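Local coordinates for protein RNA 2',3'-cyclic phosphodiesterase (Deinococcus radiodurans, PDB 5H7E) that belongs to the LigT-like phosphoesterases of the 2H clan, proteins named for paired His-containing motifs, at residues 90-96 with 126-132. Residues are numbered along the deposited sequence; the frame is centred on the assembly and turned at random.
Sequences RVWFVKT and AHITLAR. With SO4 (sulfate ion), chain D.
Strands 91-96 and 127-132 run antiparallel, their axes 4.4 Å apart at 152°, in the sheet of a LigT-like 2H phosphoesterase; 127-132 carries H-I-T, one of the two His-x-Thr/Ser motifs that give the clan its name. Both strands are extended except at L130 (phi/psi -107/-29), whose turn makes L130 and A131 both face W92, a classic beta bulge. V91, opposite R132, is beta-branched, as suits a strand, and rests CG1 on T129 CG2 (3.6 Å). W92 N donates to A131 O (2.9 Å), and W92 O accepts from L130 N (2.8 Å) and A131 N (3.2 Å). The t rotamer of W92 sends the indole into the apolar interior, where L130 CD1 makes a CH-pi contact 4.0 Å from the six-membered ring centroid. F93 pairs with T129 on the opposite face, its flat ring lying beside H127, with F93 CD1 3.6 Å from H127 CB. V94 exchanges backbone hydrogen bonds with I128 (N to O and O to N, both 2.9 Å) and packs CG1 on I128 CB (3.7 Å). K95, paired with H127, extends into solvent. T96, beta-branched like V91, donates from N to A126 O (3.1 Å). I128 points to the other face, but H127 and T129, on the F93 face, bind a sulfate with T44: H127 ND1 is hydrogen-bonded to K125 O, H127 NE2 donates to sulfate O2 (3.0 Å), and T129 OG1 donates to the same O2 (2.9 Å).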
# COMPACT_ATOMS: atom_id res chain seq x y z
N ARG A 90 2.79 -13.34 10.50
CA ARG A 90 1.79 -12.41 11.00
C ARG A 90 0.98 -11.81 9.84
O ARG A 90 -0.11 -11.32 10.04
CB ARG A 90 2.46 -11.29 11.78
CG ARG A 90 3.22 -11.75 13.01
CD ARG A 90 2.29 -12.41 14.00
NE ARG A 90 1.29 -11.47 14.49
CZ ARG A 90 1.54 -10.53 15.40
NH1 ARG A 90 2.75 -10.41 15.91
NH2 ARG A 90 0.58 -9.71 15.78
N VAL A 91 1.55 -11.84 8.64
CA VAL A 91 0.93 -11.28 7.45
C VAL A 91 1.01 -12.20 6.23
O VAL A 91 2.03 -12.80 5.98
CB VAL A 91 1.64 -9.97 7.03
CG1 VAL A 91 0.97 -9.34 5.84
CG2 VAL A 91 1.74 -8.97 8.17
N TRP A 92 -0.09 -12.31 5.48
CA TRP A 92 -0.12 -13.05 4.23
C TRP A 92 -0.35 -11.99 3.16
O TRP A 92 -1.21 -11.16 3.31
CB TRP A 92 -1.29 -14.02 4.23
CG TRP A 92 -1.35 -14.96 3.07
CD1 TRP A 92 -0.32 -15.67 2.56
CD2 TRP A 92 -2.50 -15.31 2.31
NE1 TRP A 92 -0.75 -16.45 1.52
CE2 TRP A 92 -2.09 -16.24 1.35
CE3 TRP A 92 -3.84 -14.94 2.36
CZ2 TRP A 92 -2.97 -16.79 0.44
CZ3 TRP A 92 -4.70 -15.48 1.45
CH2 TRP A 92 -4.27 -16.40 0.51
N PHE A 93 0.44 -12.01 2.10
CA PHE A 93 0.32 -10.97 1.09
C PHE A 93 0.54 -11.56 -0.30
O PHE A 93 0.96 -12.71 -0.45
CB PHE A 93 1.38 -9.83 1.31
CG PHE A 93 2.82 -10.33 1.24
CD1 PHE A 93 3.42 -10.52 0.01
CD2 PHE A 93 3.54 -10.56 2.40
CE1 PHE A 93 4.73 -10.97 -0.08
CE2 PHE A 93 4.85 -11.05 2.30
CZ PHE A 93 5.42 -11.24 1.07
N VAL A 94 0.15 -10.79 -1.31
CA VAL A 94 0.52 -11.09 -2.71
C VAL A 94 1.54 -10.06 -3.16
O VAL A 94 1.36 -8.86 -2.93
CB VAL A 94 -0.69 -11.14 -3.64
CG1 VAL A 94 -1.54 -9.82 -3.63
CG2 VAL A 94 -0.28 -11.46 -5.08
N LYS A 95 2.63 -10.53 -3.78
CA LYS A 95 3.64 -9.63 -4.31
C LYS A 95 3.12 -8.92 -5.55
O LYS A 95 2.41 -9.51 -6.36
CB LYS A 95 4.89 -10.43 -4.65
CG LYS A 95 5.98 -9.61 -5.33
CD LYS A 95 7.20 -10.57 -5.56
CE LYS A 95 8.36 -9.87 -6.21
NZ LYS A 95 7.89 -9.13 -7.39
N THR A 96 3.50 -7.64 -5.72
CA THR A 96 3.16 -6.89 -6.93
C THR A 96 4.45 -6.37 -7.53
O THR A 96 5.41 -6.09 -6.81
CB THR A 96 2.24 -5.70 -6.65
OG1 THR A 96 2.84 -4.90 -5.62
CG2 THR A 96 0.90 -6.18 -6.09
N ALA A 126 7.04 -4.38 -2.63
CA ALA A 126 5.68 -4.03 -3.01
C ALA A 126 4.76 -5.24 -2.87
O ALA A 126 5.06 -6.34 -3.36
CB ALA A 126 5.65 -3.57 -4.46
N HIS A 127 3.62 -5.03 -2.21
CA HIS A 127 2.70 -6.14 -1.98
C HIS A 127 1.32 -5.56 -1.69
O HIS A 127 1.17 -4.37 -1.35
CB HIS A 127 3.12 -7.01 -0.79
CG HIS A 127 3.11 -6.26 0.51
ND1 HIS A 127 4.14 -5.40 0.87
CD2 HIS A 127 2.22 -6.23 1.54
CE1 HIS A 127 3.87 -4.89 2.07
NE2 HIS A 127 2.72 -5.38 2.50
N ILE A 128 0.32 -6.46 -1.78
CA ILE A 128 -1.02 -6.20 -1.23
C ILE A 128 -1.20 -7.19 -0.09
O ILE A 128 -1.19 -8.41 -0.32
CB ILE A 128 -2.12 -6.39 -2.29
CG1 ILE A 128 -1.88 -5.45 -3.46
CG2 ILE A 128 -3.50 -6.23 -1.65
CD1 ILE A 128 -2.74 -5.87 -4.71
N THR A 129 -1.41 -6.67 1.13
CA THR A 129 -1.71 -7.56 2.25
C THR A 129 -3.11 -8.15 2.12
O THR A 129 -4.10 -7.45 1.84
CB THR A 129 -1.57 -6.78 3.55
OG1 THR A 129 -0.20 -6.38 3.64
CG2 THR A 129 -2.02 -7.58 4.78
N LEU A 130 -3.18 -9.45 2.35
CA LEU A 130 -4.44 -10.18 2.22
C LEU A 130 -5.01 -10.59 3.57
O LEU A 130 -6.24 -10.78 3.71
CB LEU A 130 -4.20 -11.45 1.40
CG LEU A 130 -3.66 -11.14 -0.01
CD1 LEU A 130 -3.37 -12.48 -0.67
CD2 LEU A 130 -4.73 -10.29 -0.82
N ALA A 131 -4.15 -10.82 4.57
CA ALA A 131 -4.66 -11.31 5.84
C ALA A 131 -3.61 -11.03 6.89
O ALA A 131 -2.43 -10.89 6.58
CB ALA A 131 -4.96 -12.82 5.79
N ARG A 132 -4.06 -10.91 8.13
CA ARG A 132 -3.20 -10.76 9.29
C ARG A 132 -3.61 -11.74 10.38
O ARG A 132 -4.77 -12.16 10.48
CB ARG A 132 -3.25 -9.31 9.83
CG ARG A 132 -2.82 -8.27 8.80
CD ARG A 132 -3.09 -6.86 9.40
NE ARG A 132 -2.76 -5.86 8.41
CZ ARG A 132 -1.52 -5.47 8.16
NH1 ARG A 132 -0.51 -5.97 8.85
NH2 ARG A 132 -1.31 -4.56 7.23
S SO4 D . 0.62 -2.92 4.56
O1 SO4 D . 0.42 -2.25 5.82
O2 SO4 D . 1.32 -4.19 4.84
O3 SO4 D . -0.72 -3.08 3.99
O4 SO4 D . 1.43 -2.17 3.67